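Local coordinates for putative NAD-dependent epimerase/dehydratase (PDB 3E8X), which binds NADP and is probably an NAD(P)-dependent epimerase or dehydratase of the short-chain dehydrogenase/reductase class, its substrate unknown, at residues I123-M128 / A205-Q210; D164-R169 / K216-L221. All coordinates share one frame; numbering follows the deposited sequence.

Interaction 1: I123-M128 / A205-Q210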
loop_
_atom_site.group_PDB
_atom_site.type_symbol
_atom_site.label_atom_id
_atom_site.label_comp_id
_atom_site.label_asym_id
_atom_site.label_seq_id
_atom_site.Cartn_x
_atom_site.Cartn_y
_atom_site.Cartn_z
ATOM N N ILE A 123 20.830 -9.203 -3.349
ATOM C CA ILE A 123 21.055 -8.332 -4.500
ATOM C C ILE A 123 20.960 -6.898 -3.979
ATOM O O ILE A 123 19.908 -6.467 -3.544
ATOM C CB ILE A 123 20.013 -8.587 -5.602
ATOM C CG1 ILE A 123 20.078 -10.033 -6.084
ATOM C CG2 ILE A 123 20.231 -7.634 -6.807
ATOM C CD1 ILE A 123 18.854 -10.449 -6.912
ATOM N N LYS A 124 22.049 -6.167 -3.986
ATOM C CA LYS A 124 22.103 -4.872 -3.289
ATOM C C LYS A 124 21.484 -3.717 -4.098
ATOM O O LYS A 124 20.848 -2.841 -3.548
ATOM C CB LYS A 124 23.565 -4.523 -2.887
ATOM C CG LYS A 124 24.166 -5.495 -1.861
ATOM C CD LYS A 124 24.001 -5.043 -0.365
ATOM C CE LYS A 124 22.570 -4.515 0.113
ATOM N NZ LYS A 124 22.754 -3.210 0.887
ATOM N N ARG A 125 21.677 -3.747 -5.397
ATOM C CA ARG A 125 21.349 -2.603 -6.257
ATOM C C ARG A 125 19.933 -2.678 -6.812
ATOM O O ARG A 125 19.559 -3.636 -7.470
ATOM C CB ARG A 125 22.411 -2.475 -7.354
ATOM C CG ARG A 125 22.315 -1.198 -8.177
ATOM C CD ARG A 125 22.474 0.063 -7.334
ATOM N NE ARG A 125 22.664 1.302 -8.115
ATOM C CZ ARG A 125 22.087 2.458 -7.820
ATOM N NH1 ARG A 125 21.295 2.571 -6.784
ATOM N NH2 ARG A 125 22.295 3.520 -8.567
ATOM N N PHE A 126 19.144 -1.645 -6.515
ATOM C CA PHE A 126 17.751 -1.596 -6.885
ATOM C C PHE A 126 17.385 -0.195 -7.417
ATOM O O PHE A 126 17.538 0.822 -6.713
ATOM C CB PHE A 126 16.885 -1.978 -5.687
ATOM C CG PHE A 126 15.465 -2.354 -6.035
ATOM C CD1 PHE A 126 15.040 -3.674 -5.913
ATOM C CD2 PHE A 126 14.542 -1.391 -6.434
ATOM C CE1 PHE A 126 13.743 -4.021 -6.221
ATOM C CE2 PHE A 126 13.231 -1.742 -6.763
ATOM C CZ PHE A 126 12.833 -3.062 -6.651
ATOM N N ILE A 127 16.901 -0.150 -8.656
ATOM C CA ILE A 127 16.389 1.093 -9.248
ATOM C C ILE A 127 14.856 0.997 -9.425
ATOM O O ILE A 127 14.335 0.116 -10.116
ATOM C CB ILE A 127 17.055 1.383 -10.642
ATOM C CG1 ILE A 127 18.568 0.980 -10.635
ATOM C CG2 ILE A 127 16.739 2.850 -11.133
ATOM C CD1 ILE A 127 19.397 1.685 -9.639
HETATM N N MSE A 128 14.146 1.901 -8.755
HETATM C CA MSE A 128 12.731 2.047 -8.877
HETATM C C MSE A 128 12.376 3.117 -9.919
HETATM O O MSE A 128 12.876 4.242 -9.887
HETATM C CB MSE A 128 12.160 2.450 -7.534
HETATM C CG MSE A 128 10.731 2.895 -7.581
HETATM SE SE MSE A 128 9.658 1.301 -7.912
HETATM C CE MSE A 128 9.693 0.415 -6.221
ATOM N N ALA A 205 19.881 3.772 -17.117
ATOM C CA ALA A 205 21.121 3.103 -17.560
ATOM C C ALA A 205 22.384 3.887 -17.119
ATOM O O ALA A 205 23.403 3.309 -16.747
ATOM C CB ALA A 205 21.105 2.881 -19.086
ATOM N N GLU A 206 22.296 5.206 -17.108
ATOM C CA GLU A 206 23.449 6.025 -16.761
ATOM C C GLU A 206 23.841 5.809 -15.297
ATOM O O GLU A 206 25.030 5.821 -14.964
ATOM C CB GLU A 206 23.154 7.514 -17.015
ATOM C CG GLU A 206 24.359 8.429 -16.875
ATOM C CD GLU A 206 25.437 8.208 -17.941
ATOM O OE1 GLU A 206 25.176 7.577 -18.989
ATOM O OE2 GLU A 206 26.539 8.721 -17.743
ATOM N N LEU A 207 22.841 5.600 -14.434
ATOM C CA LEU A 207 23.087 5.602 -12.980
ATOM C C LEU A 207 23.137 4.215 -12.310
ATOM O O LEU A 207 23.525 4.106 -11.166
ATOM C CB LEU A 207 22.094 6.572 -12.276
ATOM C CG LEU A 207 20.556 6.401 -12.317
ATOM C CD1 LEU A 207 20.132 5.166 -11.560
ATOM C CD2 LEU A 207 19.952 7.649 -11.675
ATOM N N VAL A 208 22.875 3.150 -13.055
ATOM C CA VAL A 208 22.779 1.846 -12.457
ATOM C C VAL A 208 24.073 1.415 -11.722
ATOM O O VAL A 208 24.019 0.792 -10.642
ATOM C CB VAL A 208 22.211 0.783 -13.457
ATOM C CG1 VAL A 208 23.250 0.460 -14.516
ATOM C CG2 VAL A 208 21.750 -0.475 -12.692
ATOM N N ASP A 209 25.227 1.788 -12.246
ATOM C CA ASP A 209 26.470 1.414 -11.633
ATOM C C ASP A 209 27.127 2.574 -10.924
ATOM O O ASP A 209 28.287 2.465 -10.591
ATOM C CB ASP A 209 27.459 0.831 -12.650
ATOM C CG ASP A 209 27.742 1.769 -13.814
ATOM O OD1 ASP A 209 27.198 2.897 -13.885
ATOM O OD2 ASP A 209 28.465 1.323 -14.692
ATOM N N GLN A 210 26.393 3.656 -10.684
ATOM C CA GLN A 210 26.948 4.818 -9.986
ATOM C C GLN A 210 26.639 4.798 -8.488
ATOM O O GLN A 210 25.523 5.076 -8.068
ATOM C CB GLN A 210 26.471 6.102 -10.658
ATOM C CG GLN A 210 26.824 6.138 -12.140
ATOM C CD GLN A 210 28.325 6.161 -12.417
ATOM O OE1 GLN A 210 28.888 5.276 -13.093
ATOM N NE2 GLN A 210 28.979 7.156 -11.893
#
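Arg125 reaches from its strand to the C-terminal end of helix 197-207 and lays one edge of its guanidinium against two successive backbone carbonyls. NE donates to Val208 O at 2.9 Å, with an N-H...O angle of 162°, and NH2 to Leu207 O, also at 2.9 Å. Both oxygens lie in the guanidinium plane, yet each nitrogen stands above the plane of the carbonyl it meets. Leu207 O is gripped twice, because Gln210 N, closing a type I turn, reaches it from the opposite face. With CG anti to the backbone N (chi1 -171°) and a bend at chi2, the arginine chain carries its head to the turn. NH1 turns the other way, to Thr166 OG1 and Asp164 O on the neighbouring strand, so bonds on several sides fix the group's rotation. Ile127 covers one guanidinium face: its CD1 sits 3.3 Å from the plane, over its centre, and also meets Leu207 CD1 at 4.0 Å. The Ile127 chain crosses that of Val208 at about a right angle, Ile127 CG1 4.1 Å from Val208 CG2. This is helix-on-sheet packing of a Rossmann-type NAD(P)-binding domain, with a buried arginine binding carbonyls where the helix gives way to a turn.

Interaction 2: D164-R169 / K216-L221; sequences DYTIVR and KTFEVL
Ile167 lies opposite Thr217 and Arg169 opposite Glu219 as strands 164-174 and 216-223 run parallel in the sheet of the Rossmann-type fold, the two short segments 25° apart. Ile167 N bonds to Lys216 O and Phe218 N to Ile167 O; Arg169 N then donates to Phe218 O at 2.8 Å, and Val220 N closes the series on Arg169 O.

The tight side carries Thr166, Val168 and Phe218, facing helix 197-207, which sends Val203 and Leu207 against the phenyl ring. Phe218 holds CG between its backbone N and carbonyl carbon (chi1 67°), which swings the ring back along strand 164-174: Thr166 CG2 meets the ring edge at CE2, 3.9 Å away, and Val168 CG2 lies 4.0 Å from CZ. Putting an alanine here would probably open a gap between Val168 and the helix and leave the Thr166 methyl without its aromatic neighbour. Val168 CG1 meets Val220 CG1 at 3.7 Å.

The other face is more polar and partly watered. Thr217 lies beside Ile167 there and sets CG2 over one face of the Arg169 guanidinium, 3.4 Å above its plane and offset toward the rim. NH2 of that arginine forms a salt bridge with Asp155, and Glu219 OE2 also bonds His187. One water links Tyr165 OH to Thr217 OG1; another accepts from Arg169 NH1 and donates to Glu219 OE2 at 2.7 Å.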
loop_
_atom_site.group_PDB
_atom_site.type_symbol
_atom_site.label_atom_id
_atom_site.label_comp_id
_atom_site.label_asym_id
_atom_site.label_seq_id
_atom_site.Cartn_x
_atom_site.Cartn_y
_atom_site.Cartn_z
ATOM N N ASP A 164 20.616 -0.825 -1.787
ATOM C CA ASP A 164 21.332 0.323 -2.323
ATOM C C ASP A 164 20.475 0.872 -3.456
ATOM O O ASP A 164 20.679 0.543 -4.622
ATOM C CB ASP A 164 22.691 -0.101 -2.849
ATOM C CG ASP A 164 23.695 -0.380 -1.764
ATOM O OD1 ASP A 164 23.494 0.023 -0.592
ATOM O OD2 ASP A 164 24.711 -1.014 -2.115
ATOM N N TYR A 165 19.521 1.706 -3.097
ATOM C CA TYR A 165 18.444 2.052 -4.009
ATOM C C TYR A 165 18.700 3.376 -4.691
ATOM O O TYR A 165 19.445 4.203 -4.200
ATOM C CB TYR A 165 17.063 2.068 -3.304
ATOM C CG TYR A 165 16.858 3.173 -2.278
ATOM C CD1 TYR A 165 16.447 4.442 -2.667
ATOM C CD2 TYR A 165 17.060 2.944 -0.906
ATOM C CE1 TYR A 165 16.261 5.468 -1.736
ATOM C CE2 TYR A 165 16.885 3.993 0.039
ATOM C CZ TYR A 165 16.465 5.229 -0.392
ATOM O OH TYR A 165 16.294 6.259 0.511
ATOM N N THR A 166 18.035 3.565 -5.826
ATOM C CA THR A 166 17.814 4.905 -6.412
ATOM C C THR A 166 16.384 4.871 -6.931
ATOM O O THR A 166 15.986 3.902 -7.596
ATOM C CB THR A 166 18.780 5.210 -7.596
ATOM O OG1 THR A 166 20.134 5.070 -7.165
ATOM C CG2 THR A 166 18.536 6.642 -8.108
ATOM N N ILE A 167 15.643 5.921 -6.601
ATOM C CA ILE A 167 14.260 6.157 -7.060
ATOM C C ILE A 167 14.220 7.358 -8.036
ATOM O O ILE A 167 14.595 8.513 -7.706
ATOM C CB ILE A 167 13.236 6.431 -5.901
ATOM C CG1 ILE A 167 13.193 5.263 -4.873
ATOM C CG2 ILE A 167 11.837 6.673 -6.449
ATOM C CD1 ILE A 167 12.651 5.657 -3.470
ATOM N N VAL A 168 13.813 7.006 -9.256
ATOM C CA VAL A 168 13.659 7.930 -10.400
ATOM C C VAL A 168 12.174 8.199 -10.569
ATOM O O VAL A 168 11.411 7.291 -10.843
ATOM C CB VAL A 168 14.258 7.301 -11.687
ATOM C CG1 VAL A 168 14.327 8.331 -12.846
ATOM C CG2 VAL A 168 15.652 6.730 -11.361
ATOM N N ARG A 169 11.792 9.465 -10.410
ATOM C CA ARG A 169 10.405 9.900 -10.564
ATOM C C ARG A 169 10.243 10.733 -11.835
ATOM O O ARG A 169 10.349 11.961 -11.786
ATOM C CB ARG A 169 9.977 10.703 -9.313
ATOM C CG ARG A 169 9.879 9.824 -8.086
ATOM C CD ARG A 169 9.735 10.585 -6.789
ATOM N NE ARG A 169 9.308 9.662 -5.746
ATOM C CZ ARG A 169 9.070 9.994 -4.484
ATOM N NH1 ARG A 169 9.233 11.230 -4.055
ATOM N NH2 ARG A 169 8.613 9.074 -3.656
ATOM N N LYS A 216 19.414 8.009 -3.309
ATOM C CA LYS A 216 18.858 9.194 -3.979
ATOM C C LYS A 216 17.469 8.974 -4.521
ATOM O O LYS A 216 17.203 7.980 -5.184
ATOM C CB LYS A 216 19.741 9.612 -5.160
ATOM C CG LYS A 216 21.151 9.947 -4.774
ATOM C CD LYS A 216 21.298 11.274 -4.139
ATOM C CE LYS A 216 22.776 11.445 -3.719
ATOM N NZ LYS A 216 23.106 12.891 -3.675
ATOM N N THR A 217 16.573 9.914 -4.211
ATOM C CA THR A 217 15.260 9.995 -4.828
ATOM C C THR A 217 15.205 11.332 -5.565
ATOM O O THR A 217 15.447 12.383 -4.950
ATOM C CB THR A 217 14.088 9.910 -3.778
ATOM O OG1 THR A 217 14.190 8.686 -3.055
ATOM C CG2 THR A 217 12.657 10.093 -4.436
ATOM N N PHE A 218 14.857 11.307 -6.850
ATOM C CA PHE A 218 14.754 12.564 -7.610
ATOM C C PHE A 218 13.692 12.497 -8.676
ATOM O O PHE A 218 13.402 11.432 -9.242
ATOM C CB PHE A 218 16.155 12.992 -8.213
ATOM C CG PHE A 218 16.663 12.058 -9.276
ATOM C CD1 PHE A 218 16.406 12.306 -10.611
ATOM C CD2 PHE A 218 17.303 10.878 -8.925
ATOM C CE1 PHE A 218 16.834 11.407 -11.601
ATOM C CE2 PHE A 218 17.714 9.979 -9.892
ATOM C CZ PHE A 218 17.495 10.248 -11.224
ATOM N N GLU A 219 13.178 13.677 -9.000
ATOM C CA GLU A 219 12.256 13.868 -10.134
ATOM C C GLU A 219 13.041 14.301 -11.394
ATOM O O GLU A 219 14.069 14.954 -11.292
ATOM C CB GLU A 219 11.154 14.865 -9.763
ATOM C CG GLU A 219 10.322 14.388 -8.559
ATOM C CD GLU A 219 9.354 15.440 -8.002
ATOM O OE1 GLU A 219 9.138 16.496 -8.665
ATOM O OE2 GLU A 219 8.829 15.196 -6.885
ATOM N N VAL A 220 12.572 13.868 -12.566
ATOM C CA VAL A 220 13.288 14.113 -13.824
ATOM C C VAL A 220 12.334 14.497 -14.953
ATOM O O VAL A 220 11.329 13.810 -15.181
ATOM C CB VAL A 220 14.276 12.939 -14.185
ATOM C CG1 VAL A 220 13.570 11.580 -14.400
ATOM C CG2 VAL A 220 15.213 13.376 -15.349
ATOM N N LEU A 221 12.632 15.653 -15.595
ATOM C CA LEU A 221 11.926 16.165 -16.764
ATOM C C LEU A 221 12.904 16.315 -17.924
ATOM O O LEU A 221 14.121 16.265 -17.726
ATOM C CB LEU A 221 11.277 17.530 -16.436
ATOM C CG LEU A 221 10.304 17.551 -15.221
ATOM C CD1 LEU A 221 9.798 18.955 -14.898
ATOM C CD2 LEU A 221 9.144 16.562 -15.416
HETATM O O HOH W 1 15.867 8.847 -0.877
HETATM O O HOH W 2 10.401 13.556 -5.385
#

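After the N-terminal strands 23-27 to 87-90 and helix 100-121, the chain enters strand 125-129, passes through helix 145-160 into strand 164-174, and only then reaches helix 197-207 and strand 216-223. Interaction 1 closes a loop when residues 205-210 return to 123-128; interaction 2 closes its own when 216-221 come back to 164-169. The segments alternate along the chain, so the two loops cross. Interaction 1 ties the helix to the sheet, while interaction 2 adds the following strand to that sheet. They meet directly: a probable hydrogen bond, Asp164 N to Lys124 O at 2.7 Å, joins the two contacts where the strands begin, and Leu207 CD2 packs 3.6 Å from Phe218 CZ.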